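Uncharacterized CONSERVED DOMAIN PROTEIN (Vibrio cholerae, PDB 3LKV) probably serves as the periplasmic substrate-binding protein of an ABC transporter, and holds a phenylalanine molecule between its two lobes. Local coordinates at residues Pro20-Thr25 with Val74-Pro79; Thr118-Leu123 with Gly247-Asp252. One frame throughout, in Å; residues are numbered along the deposited sequence.

Contact 1 of 2, residues Pro20-Thr25 with Val74-Pro79; sequences PALDAT and VGIATP. With PHE (phenylalanine), chain B.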
loop_
_atom_site.group_PDB
_atom_site.type_symbol
_atom_site.label_atom_id
_atom_site.label_comp_id
_atom_site.label_asym_id
_atom_site.label_seq_id
_atom_site.Cartn_x
_atom_site.Cartn_y
_atom_site.Cartn_z
ATOM N N PRO A 20 -0.493 -1.118 16.333
ATOM C CA PRO A 20 0.816 -1.260 15.691
ATOM C C PRO A 20 1.374 -2.674 15.585
ATOM O O PRO A 20 1.923 -3.012 14.537
ATOM C CB PRO A 20 1.727 -0.372 16.564
ATOM C CG PRO A 20 0.821 0.779 17.030
ATOM C CD PRO A 20 -0.587 0.123 17.153
ATOM N N ALA A 21 1.211 -3.519 16.616
ATOM C CA ALA A 21 1.740 -4.891 16.516
ATOM C C ALA A 21 1.123 -5.655 15.338
ATOM O O ALA A 21 1.811 -6.391 14.592
ATOM C CB ALA A 21 1.565 -5.679 17.786
ATOM N N LEU A 22 -0.177 -5.512 15.166
ATOM C CA LEU A 22 -0.826 -6.283 14.093
ATOM C C LEU A 22 -0.514 -5.716 12.731
ATOM O O LEU A 22 -0.390 -6.484 11.756
ATOM C CB LEU A 22 -2.313 -6.353 14.285
ATOM C CG LEU A 22 -2.744 -6.955 15.634
ATOM C CD1 LEU A 22 -4.214 -7.060 15.618
ATOM C CD2 LEU A 22 -2.106 -8.303 15.888
ATOM N N ASP A 23 -0.371 -4.393 12.659
ATOM C CA ASP A 23 0.067 -3.760 11.427
ATOM C C ASP A 23 1.489 -4.150 11.064
ATOM O O ASP A 23 1.780 -4.263 9.885
ATOM C CB ASP A 23 -0.063 -2.236 11.463
ATOM C CG ASP A 23 -1.539 -1.775 11.450
ATOM O OD1 ASP A 23 -2.501 -2.585 11.274
ATOM O OD2 ASP A 23 -1.751 -0.570 11.637
ATOM N N ALA A 24 2.362 -4.362 12.042
ATOM C CA ALA A 24 3.718 -4.787 11.726
ATOM C C ALA A 24 3.670 -6.235 11.229
ATOM O O ALA A 24 4.414 -6.611 10.355
ATOM C CB ALA A 24 4.687 -4.660 12.947
ATOM N N THR A 25 2.810 -7.051 11.822
ATOM C CA THR A 25 2.687 -8.411 11.398
ATOM C C THR A 25 2.253 -8.450 9.948
ATOM O O THR A 25 2.802 -9.186 9.149
ATOM C CB THR A 25 1.684 -9.170 12.254
ATOM O OG1 THR A 25 2.127 -9.145 13.616
ATOM C CG2 THR A 25 1.589 -10.582 11.819
ATOM N N VAL A 74 -5.703 -15.544 5.815
ATOM C CA VAL A 74 -4.773 -15.260 6.895
ATOM C C VAL A 74 -5.554 -14.538 7.987
ATOM O O VAL A 74 -6.231 -13.507 7.711
ATOM C CB VAL A 74 -3.582 -14.383 6.438
ATOM C CG1 VAL A 74 -2.745 -13.991 7.656
ATOM C CG2 VAL A 74 -2.712 -15.130 5.390
ATOM N N GLY A 75 -5.558 -15.099 9.178
ATOM C CA GLY A 75 -6.231 -14.443 10.287
ATOM C C GLY A 75 -5.199 -13.889 11.239
ATOM O O GLY A 75 -4.491 -14.649 11.940
ATOM N N ILE A 76 -5.101 -12.576 11.292
ATOM C CA ILE A 76 -4.175 -11.951 12.179
ATOM C C ILE A 76 -4.966 -11.582 13.467
ATOM O O ILE A 76 -5.879 -10.735 13.433
ATOM C CB ILE A 76 -3.604 -10.677 11.565
ATOM C CG1 ILE A 76 -2.865 -10.950 10.271
ATOM C CG2 ILE A 76 -2.697 -9.984 12.545
ATOM C CD1 ILE A 76 -2.299 -9.631 9.566
ATOM N N ALA A 77 -4.582 -12.213 14.577
ATOM C CA ALA A 77 -5.194 -12.047 15.900
ATOM C C ALA A 77 -6.331 -13.048 16.077
ATOM O O ALA A 77 -6.897 -13.567 15.115
ATOM C CB ALA A 77 -5.639 -10.590 16.185
ATOM N N THR A 78 -6.645 -13.331 17.330
ATOM C CA THR A 78 -7.497 -14.471 17.669
ATOM C C THR A 78 -8.942 -14.366 17.189
ATOM O O THR A 78 -9.484 -15.319 16.627
ATOM C CB THR A 78 -7.425 -14.765 19.195
ATOM O OG1 THR A 78 -6.110 -15.247 19.489
ATOM C CG2 THR A 78 -8.444 -15.830 19.596
ATOM N N PRO A 79 -9.591 -13.220 17.427
ATOM C CA PRO A 79 -11.038 -13.160 17.109
ATOM C C PRO A 79 -11.294 -13.265 15.595
ATOM O O PRO A 79 -12.213 -13.939 15.178
ATOM C CB PRO A 79 -11.496 -11.816 17.690
ATOM C CG PRO A 79 -10.415 -11.372 18.578
ATOM C CD PRO A 79 -9.123 -12.026 18.118
HETATM N N PHE B . -1.812 -12.303 20.367
HETATM C CA PHE B . -3.038 -11.418 20.231
HETATM C C PHE B . -4.249 -12.307 19.837
HETATM O O PHE B . -4.151 -13.550 20.057
HETATM C CB PHE B . -2.805 -10.255 19.256
HETATM C CG PHE B . -1.967 -9.127 19.852
HETATM C CD1 PHE B . -2.515 -8.269 20.823
HETATM C CD2 PHE B . -0.656 -8.936 19.476
HETATM C CE1 PHE B . -1.771 -7.282 21.386
HETATM C CE2 PHE B . 0.094 -7.942 20.026
HETATM C CZ PHE B . -0.434 -7.106 20.988
HETATM O OXT PHE B . -5.314 -11.859 19.355
#
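Ile-76, the last residue of strand 72-76, meets Leu-22 of helix 20-35 in a buried apolar contact. The side chains run alongside each other, pointing in opposite senses, with the CG2 branch of Ile-76 doing the touching: it lies 3.8 Å from Leu-22 CD2 and 4.0 Å from Leu-22 CB. With chi1 at -60°, CG1 lies beside the backbone nitrogen and CG2 is anti to it, on the side of the helix. The extended leucine (chi2 -175°) splits its methyls between neighbours: CD1 rests 3.8 Å from Ala-77 CB, while CD2 also reaches CD2 of the bound phenylalanine at 3.9 Å. One turn along, Thr-25 adds a looser methyl contact, CG2 to Ile-76 CG2 at 4.4 Å. Its hydroxyl is turned back to its helix, OG1 donating to Ala-21 O at 2.9 Å; Thr-25 N bonds the same oxygen from the opposite face of the carbonyl plane.

Ala-77 is the N-cap of helix 78-87. Thr-78 N points almost straight at the ligand carboxylate oxygen OXT (2.8 Å, 168°), and Thr-78 OG1 donates to the other oxygen, so the helix start grips the carboxylate at the C-terminal edge of the parallel sheet, as in type I periplasmic binding proteins. Strand 72-76 runs inside this sheet between strands 9-15 and 93-98, and helix 20-35 covers it, with Leu-22 also reaching Ala-97 and Gln-15.

Contact 2 of 2, residues Thr118-Leu123 with Gly247-Asp252; sequences TGLSDL and GVQTAD. With PHE (phenylalanine), chain B.
Leu-120 touches two flat groups of helix 243-258, the peptide that joins Gln-249 to Thr-250 and the side-chain amide of Gln-249, and meets each from above its plane. Its CD1 methyl sits over one face of the peptide, 3.3 Å from Thr-250 N and 3.6 Å from Gln-249 C, a close fit that also brings it 3.6 Å from Gln-249 CB. The other methyl, CD2, lies 3.6 Å from Gln-249 OE1, above the amide and somewhat beyond its oxygen end. Gln-249 reaches there because its chain stays extended past CG (chi2 177°), and runs roughly perpendicular to the leucine side chain.

Thr-250 also meets CD1 of Leu-120, its OG1 lying 3.5 Å away. This hydroxyl is already satisfied, since it is hydrogen-bonded to Ile-246 O one turn back and to Thr-96 OG1 in the sheet. The contact between the segments is thus one of van der Waals packing, a helix laid on a strand of the parallel sheet.

The loop after that strand carries a pocket residue, Asp-122, whose OD1 and OD2 both lie 2.8 Å from the amino nitrogen of the bound phenylalanine; the hydrogen bond is made to OD2. Tyr-243 OH bonds OD2 as well, which would help to steady the carboxylate.

Strand 117-121 lies between strands 93-98 and 269-270. Helix 243-258 packs on it through Leu-120, which also touches Tyr-253, while Gln-249 reaches Gln-269 and Thr-250 and Ala-251 meet Leu-29 of helix 20-35.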
loop_
_atom_site.group_PDB
_atom_site.type_symbol
_atom_site.label_atom_id
_atom_site.label_comp_id
_atom_site.label_asym_id
_atom_site.label_seq_id
_atom_site.Cartn_x
_atom_site.Cartn_y
_atom_site.Cartn_z
ATOM N N THR A 118 -3.516 -23.786 10.281
ATOM C CA THR A 118 -2.173 -23.809 10.825
ATOM C C THR A 118 -1.710 -22.399 11.041
ATOM O O THR A 118 -2.474 -21.482 10.774
ATOM C CB THR A 118 -1.155 -24.539 9.924
ATOM O OG1 THR A 118 0.065 -24.732 10.681
ATOM C CG2 THR A 118 -0.876 -23.767 8.699
ATOM N N GLY A 119 -0.477 -22.224 11.528
ATOM C CA GLY A 119 0.085 -20.873 11.645
ATOM C C GLY A 119 1.043 -20.624 12.792
ATOM O O GLY A 119 1.786 -21.496 13.186
ATOM N N LEU A 120 1.020 -19.421 13.319
ATOM C CA LEU A 120 2.037 -18.952 14.257
ATOM C C LEU A 120 1.408 -18.367 15.524
ATOM O O LEU A 120 0.498 -17.524 15.473
ATOM C CB LEU A 120 2.898 -17.903 13.593
ATOM C CG LEU A 120 4.189 -18.318 12.885
ATOM C CD1 LEU A 120 4.648 -17.450 11.662
ATOM C CD2 LEU A 120 5.306 -18.313 13.955
ATOM N N SER A 121 1.940 -18.802 16.657
ATOM C CA SER A 121 1.534 -18.302 17.945
ATOM C C SER A 121 2.513 -17.303 18.557
ATOM O O SER A 121 3.742 -17.525 18.494
ATOM C CB SER A 121 1.377 -19.477 18.914
ATOM O OG SER A 121 1.183 -18.966 20.225
ATOM N N ASP A 122 1.978 -16.247 19.195
ATOM C CA ASP A 122 2.811 -15.247 19.962
ATOM C C ASP A 122 2.587 -15.357 21.468
ATOM O O ASP A 122 2.452 -14.352 22.167
ATOM C CB ASP A 122 2.589 -13.791 19.525
ATOM C CG ASP A 122 1.168 -13.290 19.805
ATOM O OD1 ASP A 122 0.273 -14.139 19.794
ATOM O OD2 ASP A 122 0.935 -12.059 20.022
ATOM N N LEU A 123 2.545 -16.599 21.949
ATOM C CA LEU A 123 2.261 -16.886 23.346
ATOM C C LEU A 123 3.248 -16.128 24.225
ATOM O O LEU A 123 4.402 -16.305 24.039
ATOM C CB LEU A 123 2.372 -18.375 23.627
ATOM C CG LEU A 123 2.205 -18.722 25.121
ATOM C CD1 LEU A 123 0.830 -18.271 25.600
ATOM C CD2 LEU A 123 2.412 -20.222 25.401
ATOM N N GLY A 247 5.419 -11.775 11.088
ATOM C CA GLY A 247 4.775 -11.651 9.786
ATOM C C GLY A 247 5.640 -12.264 8.686
ATOM O O GLY A 247 5.140 -13.018 7.864
ATOM N N VAL A 248 6.940 -11.964 8.687
ATOM C CA VAL A 248 7.843 -12.569 7.717
ATOM C C VAL A 248 7.805 -14.087 7.776
ATOM O O VAL A 248 7.701 -14.761 6.744
ATOM C CB VAL A 248 9.298 -12.031 7.854
ATOM C CG1 VAL A 248 10.295 -12.801 6.900
ATOM C CG2 VAL A 248 9.320 -10.508 7.585
ATOM N N GLN A 249 7.787 -14.658 8.964
ATOM C CA GLN A 249 7.685 -16.124 9.052
ATOM C C GLN A 249 6.331 -16.641 8.635
ATOM O O GLN A 249 6.222 -17.773 8.180
ATOM C CB GLN A 249 7.902 -16.639 10.466
ATOM C CG GLN A 249 9.252 -16.507 11.098
ATOM C CD GLN A 249 9.199 -17.034 12.562
ATOM O OE1 GLN A 249 8.724 -18.150 12.851
ATOM N NE2 GLN A 249 9.641 -16.208 13.470
ATOM N N THR A 250 5.280 -15.857 8.845
ATOM C CA THR A 250 3.956 -16.233 8.336
ATOM C C THR A 250 3.966 -16.473 6.816
ATOM O O THR A 250 3.271 -17.345 6.317
ATOM C CB THR A 250 2.902 -15.177 8.683
ATOM O OG1 THR A 250 2.960 -14.856 10.101
ATOM C CG2 THR A 250 1.515 -15.665 8.255
ATOM N N ALA A 251 4.795 -15.758 6.084
ATOM C CA ALA A 251 4.845 -15.908 4.625
ATOM C C ALA A 251 5.379 -17.257 4.225
ATOM O O ALA A 251 5.051 -17.731 3.162
ATOM C CB ALA A 251 5.709 -14.804 3.985
ATOM N N ASP A 252 6.255 -17.845 5.027
ATOM C CA ASP A 252 6.684 -19.207 4.803
ATOM C C ASP A 252 5.528 -20.173 4.769
ATOM O O ASP A 252 5.509 -21.029 3.921
ATOM C CB ASP A 252 7.637 -19.734 5.897
ATOM C CG ASP A 252 8.973 -19.017 5.936
ATOM O OD1 ASP A 252 9.307 -18.236 5.000
ATOM O OD2 ASP A 252 9.713 -19.253 6.933
HETATM N N PHE B . -1.812 -12.303 20.367
HETATM C CA PHE B . -3.038 -11.418 20.231
HETATM C C PHE B . -4.249 -12.307 19.837
HETATM O O PHE B . -4.151 -13.550 20.057
HETATM C CB PHE B . -2.805 -10.255 19.256
HETATM C CG PHE B . -1.967 -9.127 19.852
HETATM C CD1 PHE B . -2.515 -8.269 20.823
HETATM C CD2 PHE B . -0.656 -8.936 19.476
HETATM C CE1 PHE B . -1.771 -7.282 21.386
HETATM C CE2 PHE B . 0.094 -7.942 20.026
HETATM C CZ PHE B . -0.434 -7.106 20.988
HETATM O OXT PHE B . -5.314 -11.859 19.355
#

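In the fold
Contacts 1 and 2 join two helices to the same parallel sheet, and their centres are 10 Å apart. The helices touch each other where Thr-25 CG2 packs 3.9 Å from Gly-247 CA. In each contact the strand leads into the ligand pocket: Thr-78, just after strand 72-76, takes the carboxylate of the bound phenylalanine, and Asp-122, following strand 117-121, takes its amino group. Thr-99, Asn-203 and the carbonyl of Ala-97 supply further hydrogen bonds. Binding at the C-terminal ends of parallel strands is consistent with a periplasmic binding protein. A zinc ion lies about 14 Å from the side chain of Leu-120, and the side chain of Asp-47, a zinc ligand, about 12 Å from that of Ile-76.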